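Local structure of 2-dehydropantoate 2-reductase, putative (Enterococcus faecalis, 2EW2) at residues A7-G12 against A89-I94; N109-E114 against Y186-K191; G149-E154 against A174-S179. The protein probably catalyses the NADPH-dependent reduction of 2-dehydropantoate (ketopantoate) to (R)-pantoate, a step in pantothenate biosynthesis. All coordinates share one frame; numbering follows the deposited sequence.

Interaction 1: residues A7-G12 against A89-I94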
loop_
_atom_site.group_PDB
_atom_site.type_symbol
_atom_site.label_atom_id
_atom_site.label_comp_id
_atom_site.label_asym_id
_atom_site.label_seq_id
_atom_site.Cartn_x
_atom_site.Cartn_y
_atom_site.Cartn_z
ATOM N N ALA B 7 8.048 6.672 -40.673
ATOM C CA ALA B 7 7.125 5.592 -40.386
ATOM C C ALA B 7 6.226 6.029 -39.226
ATOM O O ALA B 7 6.690 6.671 -38.265
ATOM C CB ALA B 7 7.861 4.333 -40.035
ATOM N N ILE B 8 4.932 5.747 -39.373
ATOM C CA ILE B 8 3.945 6.046 -38.339
ATOM C C ILE B 8 3.593 4.737 -37.656
ATOM O O ILE B 8 2.942 3.890 -38.254
ATOM C CB ILE B 8 2.641 6.688 -38.925
ATOM C CG1 ILE B 8 2.948 7.890 -39.823
ATOM C CG2 ILE B 8 1.670 7.066 -37.797
ATOM C CD1 ILE B 8 3.500 9.100 -39.113
ATOM N N ALA B 9 4.032 4.567 -36.410
ATOM C CA ALA B 9 3.792 3.319 -35.678
ATOM C C ALA B 9 2.506 3.456 -34.860
ATOM O O ALA B 9 2.493 4.025 -33.755
ATOM C CB ALA B 9 5.009 2.967 -34.775
ATOM N N GLY B 10 1.422 2.959 -35.441
ATOM C CA GLY B 10 0.064 3.128 -34.907
ATOM C C GLY B 10 -0.670 4.131 -35.778
ATOM O O GLY B 10 -0.583 5.332 -35.545
ATOM N N ALA B 11 -1.388 3.625 -36.782
ATOM C CA ALA B 11 -2.071 4.443 -37.771
ATOM C C ALA B 11 -3.558 4.684 -37.464
ATOM O O ALA B 11 -4.405 4.675 -38.370
ATOM C CB ALA B 11 -1.910 3.816 -39.150
ATOM N N GLY B 12 -3.876 4.903 -36.190
ATOM C CA GLY B 12 -5.228 5.265 -35.764
ATOM C C GLY B 12 -5.552 6.672 -36.240
ATOM O O GLY B 12 -4.875 7.207 -37.110
ATOM N N ALA B 89 5.995 -4.840 -28.505
ATOM C CA ALA B 89 5.815 -5.770 -29.618
ATOM C C ALA B 89 5.845 -5.053 -30.969
ATOM O O ALA B 89 6.372 -5.584 -31.937
ATOM C CB ALA B 89 4.517 -6.546 -29.456
HETATM N N MSE B 90 5.295 -3.840 -31.021
HETATM C CA MSE B 90 5.360 -3.007 -32.213
HETATM C C MSE B 90 6.805 -2.645 -32.589
HETATM O O MSE B 90 7.194 -2.748 -33.755
HETATM C CB MSE B 90 4.526 -1.727 -32.027
HETATM C CG MSE B 90 4.815 -0.629 -33.049
HETATM SE SE MSE B 90 4.170 -1.069 -34.865
HETATM C CE MSE B 90 2.173 -0.868 -34.600
ATOM N N PHE B 91 7.607 -2.235 -31.614
ATOM C CA PHE B 91 8.969 -1.837 -31.947
ATOM C C PHE B 91 9.893 -3.009 -32.268
ATOM O O PHE B 91 10.742 -2.906 -33.152
ATOM C CB PHE B 91 9.536 -0.801 -30.975
ATOM C CG PHE B 91 9.154 0.612 -31.358
ATOM C CD1 PHE B 91 7.855 1.076 -31.151
ATOM C CD2 PHE B 91 10.066 1.443 -32.011
ATOM C CE1 PHE B 91 7.480 2.371 -31.550
ATOM C CE2 PHE B 91 9.705 2.724 -32.408
ATOM C CZ PHE B 91 8.412 3.186 -32.182
ATOM N N LYS B 92 9.674 -4.138 -31.598
ATOM C CA LYS B 92 10.384 -5.352 -31.953
ATOM C C LYS B 92 10.117 -5.712 -33.417
ATOM O O LYS B 92 11.042 -6.047 -34.148
ATOM C CB LYS B 92 10.004 -6.518 -31.049
ATOM C CG LYS B 92 10.985 -7.691 -31.203
ATOM C CD LYS B 92 10.650 -8.849 -30.311
ATOM C CE LYS B 92 11.695 -9.956 -30.520
ATOM N NZ LYS B 92 11.175 -11.282 -30.047
ATOM N N ALA B 93 8.858 -5.626 -33.842
ATOM C CA ALA B 93 8.472 -5.953 -35.215
ATOM C C ALA B 93 9.025 -5.005 -36.282
ATOM O O ALA B 93 9.296 -5.430 -37.414
ATOM C CB ALA B 93 6.945 -6.028 -35.324
ATOM N N ILE B 94 9.169 -3.720 -35.947
ATOM C CA ILE B 94 9.611 -2.749 -36.957
ATOM C C ILE B 94 11.110 -2.470 -36.954
ATOM O O ILE B 94 11.586 -1.704 -37.775
ATOM C CB ILE B 94 8.771 -1.447 -36.945
ATOM C CG1 ILE B 94 9.003 -0.645 -35.663
ATOM C CG2 ILE B 94 7.296 -1.790 -37.099
ATOM C CD1 ILE B 94 8.196 0.705 -35.668
#

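Interaction 2: residues N109-E114 against Y186-K191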
loop_
_atom_site.group_PDB
_atom_site.type_symbol
_atom_site.label_atom_id
_atom_site.label_comp_id
_atom_site.label_asym_id
_atom_site.label_seq_id
_atom_site.Cartn_x
_atom_site.Cartn_y
_atom_site.Cartn_z
ATOM N N ASN B 109 0.790 9.036 -24.189
ATOM C CA ASN B 109 0.548 9.491 -22.829
ATOM C C ASN B 109 1.338 8.641 -21.860
ATOM O O ASN B 109 1.569 7.437 -22.087
ATOM C CB ASN B 109 -0.939 9.404 -22.484
ATOM C CG ASN B 109 -1.761 10.394 -23.257
ATOM O OD1 ASN B 109 -1.467 11.587 -23.255
ATOM N ND2 ASN B 109 -2.804 9.910 -23.927
ATOM N N GLY B 110 1.757 9.272 -20.775
ATOM C CA GLY B 110 2.338 8.544 -19.669
ATOM C C GLY B 110 3.843 8.520 -19.680
ATOM O O GLY B 110 4.495 9.077 -20.562
ATOM N N LEU B 111 4.373 7.788 -18.719
ATOM C CA LEU B 111 5.738 7.899 -18.271
ATOM C C LEU B 111 6.588 6.680 -18.652
ATOM O O LEU B 111 6.117 5.541 -18.600
ATOM C CB LEU B 111 5.681 8.013 -16.738
ATOM C CG LEU B 111 6.941 8.304 -15.950
ATOM C CD1 LEU B 111 7.456 9.697 -16.333
ATOM C CD2 LEU B 111 6.629 8.198 -14.453
ATOM N N GLY B 112 7.842 6.924 -19.027
ATOM C CA GLY B 112 8.845 5.852 -19.112
ATOM C C GLY B 112 8.952 5.027 -20.390
ATOM O O GLY B 112 9.637 4.019 -20.411
ATOM N N HIS B 113 8.286 5.457 -21.454
ATOM C CA HIS B 113 8.275 4.697 -22.711
ATOM C C HIS B 113 9.625 4.623 -23.388
ATOM O O HIS B 113 9.902 3.663 -24.120
ATOM C CB HIS B 113 7.218 5.253 -23.664
ATOM C CG HIS B 113 5.873 5.377 -23.032
ATOM N ND1 HIS B 113 5.220 4.302 -22.472
ATOM C CD2 HIS B 113 5.058 6.446 -22.865
ATOM C CE1 HIS B 113 4.057 4.702 -21.992
ATOM N NE2 HIS B 113 3.935 5.999 -22.217
ATOM N N GLU B 114 10.474 5.615 -23.120
ATOM C CA GLU B 114 11.870 5.589 -23.573
ATOM C C GLU B 114 12.603 4.306 -23.160
ATOM O O GLU B 114 13.520 3.869 -23.846
ATOM C CB GLU B 114 12.643 6.836 -23.081
ATOM C CG GLU B 114 12.718 7.023 -21.545
ATOM C CD GLU B 114 11.474 7.678 -20.930
ATOM O OE1 GLU B 114 10.499 7.970 -21.666
ATOM O OE2 GLU B 114 11.457 7.901 -19.693
ATOM N N TYR B 186 9.515 17.511 -18.313
ATOM C CA TYR B 186 9.023 18.004 -17.023
ATOM C C TYR B 186 7.501 17.883 -16.902
ATOM O O TYR B 186 6.988 17.382 -15.892
ATOM C CB TYR B 186 9.486 19.459 -16.758
ATOM C CG TYR B 186 9.115 19.932 -15.366
ATOM C CD1 TYR B 186 10.012 19.824 -14.315
ATOM C CD2 TYR B 186 7.833 20.434 -15.093
ATOM C CE1 TYR B 186 9.660 20.228 -13.021
ATOM C CE2 TYR B 186 7.470 20.835 -13.804
ATOM C CZ TYR B 186 8.379 20.725 -12.770
ATOM O OH TYR B 186 8.010 21.124 -11.479
ATOM N N SER B 187 6.768 18.315 -17.932
ATOM C CA SER B 187 5.312 18.274 -17.869
ATOM C C SER B 187 4.787 16.842 -17.797
ATOM O O SER B 187 3.815 16.566 -17.085
ATOM C CB SER B 187 4.682 19.029 -19.043
ATOM O OG SER B 187 4.703 18.212 -20.188
ATOM N N ILE B 188 5.432 15.936 -18.527
ATOM C CA ILE B 188 5.089 14.520 -18.470
ATOM C C ILE B 188 5.305 13.910 -17.067
ATOM O O ILE B 188 4.458 13.141 -16.568
ATOM C CB ILE B 188 5.851 13.738 -19.565
ATOM C CG1 ILE B 188 5.283 14.099 -20.945
ATOM C CG2 ILE B 188 5.865 12.207 -19.288
ATOM C CD1 ILE B 188 6.192 13.716 -22.091
ATOM N N TRP B 189 6.430 14.245 -16.451
ATOM C CA TRP B 189 6.734 13.800 -15.088
ATOM C C TRP B 189 5.758 14.398 -14.081
ATOM O O TRP B 189 5.276 13.695 -13.189
ATOM C CB TRP B 189 8.154 14.196 -14.697
ATOM C CG TRP B 189 9.179 13.150 -14.984
ATOM C CD1 TRP B 189 10.104 13.146 -16.011
ATOM C CD2 TRP B 189 9.388 11.945 -14.246
ATOM N NE1 TRP B 189 10.877 12.007 -15.941
ATOM C CE2 TRP B 189 10.467 11.257 -14.862
ATOM C CE3 TRP B 189 8.772 11.377 -13.111
ATOM C CZ2 TRP B 189 10.946 10.024 -14.382
ATOM C CZ3 TRP B 189 9.253 10.140 -12.634
ATOM C CH2 TRP B 189 10.329 9.482 -13.276
ATOM N N ARG B 190 5.496 15.698 -14.209
ATOM C CA ARG B 190 4.544 16.381 -13.334
ATOM C C ARG B 190 3.137 15.790 -13.437
ATOM O O ARG B 190 2.451 15.615 -12.419
ATOM C CB ARG B 190 4.524 17.886 -13.596
ATOM C CG ARG B 190 3.505 18.623 -12.723
ATOM C CD ARG B 190 3.616 20.112 -12.928
ATOM N NE ARG B 190 2.530 20.874 -12.319
ATOM C CZ ARG B 190 1.280 20.921 -12.789
ATOM N NH1 ARG B 190 0.914 20.204 -13.848
ATOM N NH2 ARG B 190 0.382 21.679 -12.184
ATOM N N LYS B 191 2.717 15.479 -14.664
ATOM C CA LYS B 191 1.407 14.888 -14.903
ATOM C C LYS B 191 1.314 13.472 -14.313
ATOM O O LYS B 191 0.300 13.104 -13.710
ATOM C CB LYS B 191 1.119 14.867 -16.405
ATOM C CG LYS B 191 -0.201 14.245 -16.824
ATOM C CD LYS B 191 -0.455 14.607 -18.293
ATOM C CE LYS B 191 -1.607 13.844 -18.890
ATOM N NZ LYS B 191 -1.147 12.502 -19.367
HETATM O O HOH W 1 1.382 11.847 -20.207
#

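Interaction 3: residues G149-E154 against A174-S179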
loop_
_atom_site.group_PDB
_atom_site.type_symbol
_atom_site.label_atom_id
_atom_site.label_comp_id
_atom_site.label_asym_id
_atom_site.label_seq_id
_atom_site.Cartn_x
_atom_site.Cartn_y
_atom_site.Cartn_z
ATOM N N GLY B 149 -4.295 22.745 -33.721
ATOM C CA GLY B 149 -3.488 22.060 -32.716
ATOM C C GLY B 149 -2.035 22.456 -32.846
ATOM O O GLY B 149 -1.697 23.397 -33.580
ATOM N N GLU B 150 -1.191 21.728 -32.119
ATOM C CA GLU B 150 0.241 21.950 -32.105
ATOM C C GLU B 150 0.901 20.687 -31.590
ATOM O O GLU B 150 0.228 19.806 -31.046
ATOM C CB GLU B 150 0.619 23.159 -31.227
ATOM C CG GLU B 150 0.200 23.049 -29.763
ATOM C CD GLU B 150 0.788 24.162 -28.888
ATOM O OE1 GLU B 150 1.944 24.590 -29.126
ATOM O OE2 GLU B 150 0.096 24.603 -27.952
ATOM N N ILE B 151 2.215 20.593 -31.786
ATOM C CA ILE B 151 3.000 19.521 -31.197
ATOM C C ILE B 151 4.199 20.178 -30.552
ATOM O O ILE B 151 4.890 20.964 -31.198
ATOM C CB ILE B 151 3.462 18.480 -32.263
ATOM C CG1 ILE B 151 2.258 17.869 -32.986
ATOM C CG2 ILE B 151 4.321 17.337 -31.627
ATOM C CD1 ILE B 151 2.622 16.833 -34.022
ATOM N N GLU B 152 4.426 19.884 -29.274
ATOM C CA GLU B 152 5.639 20.295 -28.591
ATOM C C GLU B 152 6.535 19.053 -28.496
ATOM O O GLU B 152 6.027 17.956 -28.256
ATOM C CB GLU B 152 5.315 20.845 -27.193
ATOM C CG GLU B 152 4.408 22.093 -27.194
ATOM C CD GLU B 152 4.193 22.674 -25.795
ATOM O OE1 GLU B 152 4.105 21.893 -24.813
ATOM O OE2 GLU B 152 4.141 23.924 -25.672
ATOM N N LEU B 153 7.837 19.207 -28.736
ATOM C CA LEU B 153 8.748 18.063 -28.661
ATOM C C LEU B 153 10.088 18.443 -28.053
ATOM O O LEU B 153 10.450 19.627 -27.986
ATOM C CB LEU B 153 8.919 17.369 -30.024
ATOM C CG LEU B 153 9.590 18.146 -31.165
ATOM C CD1 LEU B 153 11.128 17.987 -31.143
ATOM C CD2 LEU B 153 9.033 17.668 -32.485
ATOM N N GLU B 154 10.810 17.428 -27.590
ATOM C CA GLU B 154 12.074 17.625 -26.900
ATOM C C GLU B 154 12.899 16.358 -27.088
ATOM O O GLU B 154 12.365 15.272 -26.987
ATOM C CB GLU B 154 11.821 17.866 -25.393
ATOM C CG GLU B 154 13.081 18.205 -24.639
ATOM C CD GLU B 154 12.899 18.500 -23.155
ATOM O OE1 GLU B 154 11.791 18.340 -22.578
ATOM O OE2 GLU B 154 13.920 18.909 -22.554
ATOM N N ALA B 174 4.752 20.964 -42.857
ATOM C CA ALA B 174 3.578 20.109 -42.967
ATOM C C ALA B 174 2.342 20.682 -42.277
ATOM O O ALA B 174 1.289 20.049 -42.296
ATOM C CB ALA B 174 3.891 18.711 -42.419
ATOM N N GLY B 175 2.472 21.856 -41.664
ATOM C CA GLY B 175 1.346 22.540 -41.014
ATOM C C GLY B 175 0.984 22.009 -39.633
ATOM O O GLY B 175 -0.101 22.276 -39.112
ATOM N N LEU B 176 1.902 21.266 -39.014
ATOM C CA LEU B 176 1.599 20.622 -37.740
ATOM C C LEU B 176 1.761 21.541 -36.539
ATOM O O LEU B 176 1.498 21.126 -35.413
ATOM C CB LEU B 176 2.420 19.342 -37.585
ATOM C CG LEU B 176 1.939 18.118 -38.373
ATOM C CD1 LEU B 176 3.026 17.088 -38.488
ATOM C CD2 LEU B 176 0.725 17.521 -37.669
ATOM N N ASN B 177 2.159 22.797 -36.774
ATOM C CA ASN B 177 2.401 23.789 -35.699
ATOM C C ASN B 177 3.332 23.294 -34.564
ATOM O O ASN B 177 2.993 23.385 -33.377
ATOM C CB ASN B 177 1.087 24.351 -35.119
ATOM C CG ASN B 177 0.314 25.227 -36.115
ATOM O OD1 ASN B 177 0.894 26.001 -36.890
ATOM N ND2 ASN B 177 -1.001 25.099 -36.094
ATOM N N PRO B 178 4.537 22.819 -34.929
ATOM C CA PRO B 178 5.476 22.306 -33.933
ATOM C C PRO B 178 6.192 23.409 -33.177
ATOM O O PRO B 178 6.307 24.531 -33.678
ATOM C CB PRO B 178 6.495 21.576 -34.795
ATOM C CG PRO B 178 6.562 22.412 -36.019
ATOM C CD PRO B 178 5.112 22.752 -36.287
ATOM N N SER B 179 6.680 23.088 -31.983
ATOM C CA SER B 179 7.648 23.922 -31.325
ATOM C C SER B 179 8.601 23.045 -30.522
ATOM O O SER B 179 8.220 21.979 -30.040
ATOM C CB SER B 179 6.972 24.948 -30.409
ATOM O OG SER B 179 6.450 24.341 -29.251
HETATM O O HOH W 2 3.736 24.695 -31.231
#

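Interaction 1: residues A7-G12 against A89-I94
Ala9, the last residue of strand 7-9, has its CA 7.4 Å from the CA of Met90 on helix 89-94, and the axes of the two short elements approach to 10.7 Å with their directions 150° apart. Most of the contact passes through one methyl group. Ala9 CB, directed at the helix, has Met90 CG and Ile94 CD1 each at 4.0 Å and Phe91 CE1 at 4.1 Å. Within the helix, Ile94 CD1 also lies over the centre of the Phe91 ring, 4.1 Å above its plane, so methyl and ring meet Ala9 as one packed surface. Met90, present as selenomethionine, is bent at chi2 and chi3; the second bend (72°) places CE, which lies 4.0 Å from Gly10 N. Gly10 has phi and psi values suited to a residue without CB, consistent with the first glycine of a Rossmann-type GxGxxG turn, with Gly12 as N-cap of the following helix. Ile32 of the adjacent strand 28-32 touches both Met90 and Ile94. The contacts to Ala9 involve carbon and selenium alone, which implies that helix and sheet are held here by close apolar fit and burial, without directional bonding.

Interaction 2: residues N109-E114 against Y186-K191
Leu111 lays CD1 over one face of the Trp189 indole, and this contact joins the two halves of the ketopantoate reductase fold: the loop after strand 103-106 of the Rossmann-type N-terminal part, and helix 184-195, which opens the helical C-terminal part. The evidence for a CH-pi contact is direct, since CD1 of Leu111 lies 3.7 Å from the centroid of the six-membered ring of Trp189 and 13° off its normal. The second methyl sits further out on the ring, with Leu111 CD2 3.7 Å from Trp189 CZ3, and the two side chains cross at about a right angle. Trp189 starts with its CB directed away from the loop, yet its indole comes back to it. Phe229 of helix 218-235 touches both Leu111 and Trp189.

Beside the ring, Ile188 contributes CG2, anti to its backbone N, which rests 3.6 Å from Gly110 O and also touches Leu111 CD1.

The polar link is indirect. Lys191 is extended until chi4 (-84°), which swings NZ toward a water 2.7 Å away; the same water is 2.7 Å from Gly110 N and accepts a hydrogen bond from each nitrogen. Asn109 OD1, at 4.0 Å from Lys191 NZ, is too distant for a direct bond. A salt bridge from Glu114 to Lys288 is a further tie between the two parts.

Inside the loop, His113 folds back on residues before it. Leu111 O lies over the centre of its imidazole, and NE2 donates to Asn109 O at 2.8 Å, the acceptor close to the ring plane while NE2 itself stands 38° out of the Asn109 carbonyl plane.

Interaction 3: residues G149-E154 against A174-S179
Asn177 reaches across to Gly149, its ND2 donating to Gly149 O at 3.1 Å; the donor lies nearly along the C=O axis (162°), and the oxygen sits 10° from the Asn177 amide plane. Further on, the bonding is between backbones. Ile151 N gives a weak bond to Asn177 O at 3.3 Å, Ser179 N donates to Ile151 O at 2.9 Å, and Leu153 N to Ser179 O at 3.1 Å. Ile151 thus bonds to the residues before and after Pro178, its bridge partner, as the parallel register requires, and the proline's lack of an N-H costs this ladder nothing. Strands 151-155 and 178-180 are the two arms of a beta-alpha-beta unit joined through helix 161-173, and within the chain the second strand is an outermost one of the large sheet. The turn into it begins at Gly175, where a Schellman motif ends the helix. Leu176 O is taken by Trp133 NE1, while the Leu176 side chain lies beside that of Ile151, CD2 to CD1 4.2 Å. Asn177 O has a second donor, a water at 2.6 Å. Glu150 CG sits between the backbone N and the carbonyl carbon (chi1 59°), and the chain runs extended beyond it. The same water donates to Glu150 OE1 at 2.8 Å and weakly accepts from Ser179 OG at 3.4 Å.

From the N terminus, interaction 1 comes first: strand 5-9 is met by helix 84-94, closing a loop of 76 residues within the Rossmann-type N-terminal half. Only after it is complete does interaction 2 open, at the loop following strand 103-106, to close at helix 184-195 in the C-terminal half. Interaction 3 opens and closes between those two ends, spanning just 19 residues around helix 161-173, so the pair is nested and nothing crosses. Interactions 1 and 3 belong to the same eight-stranded sheet, one on an inner strand and the other at its edge, with centres about 21 Å apart. Strand 178-180 leads on to helix 184-195, taking the chain from interaction 3 to the interdomain contact.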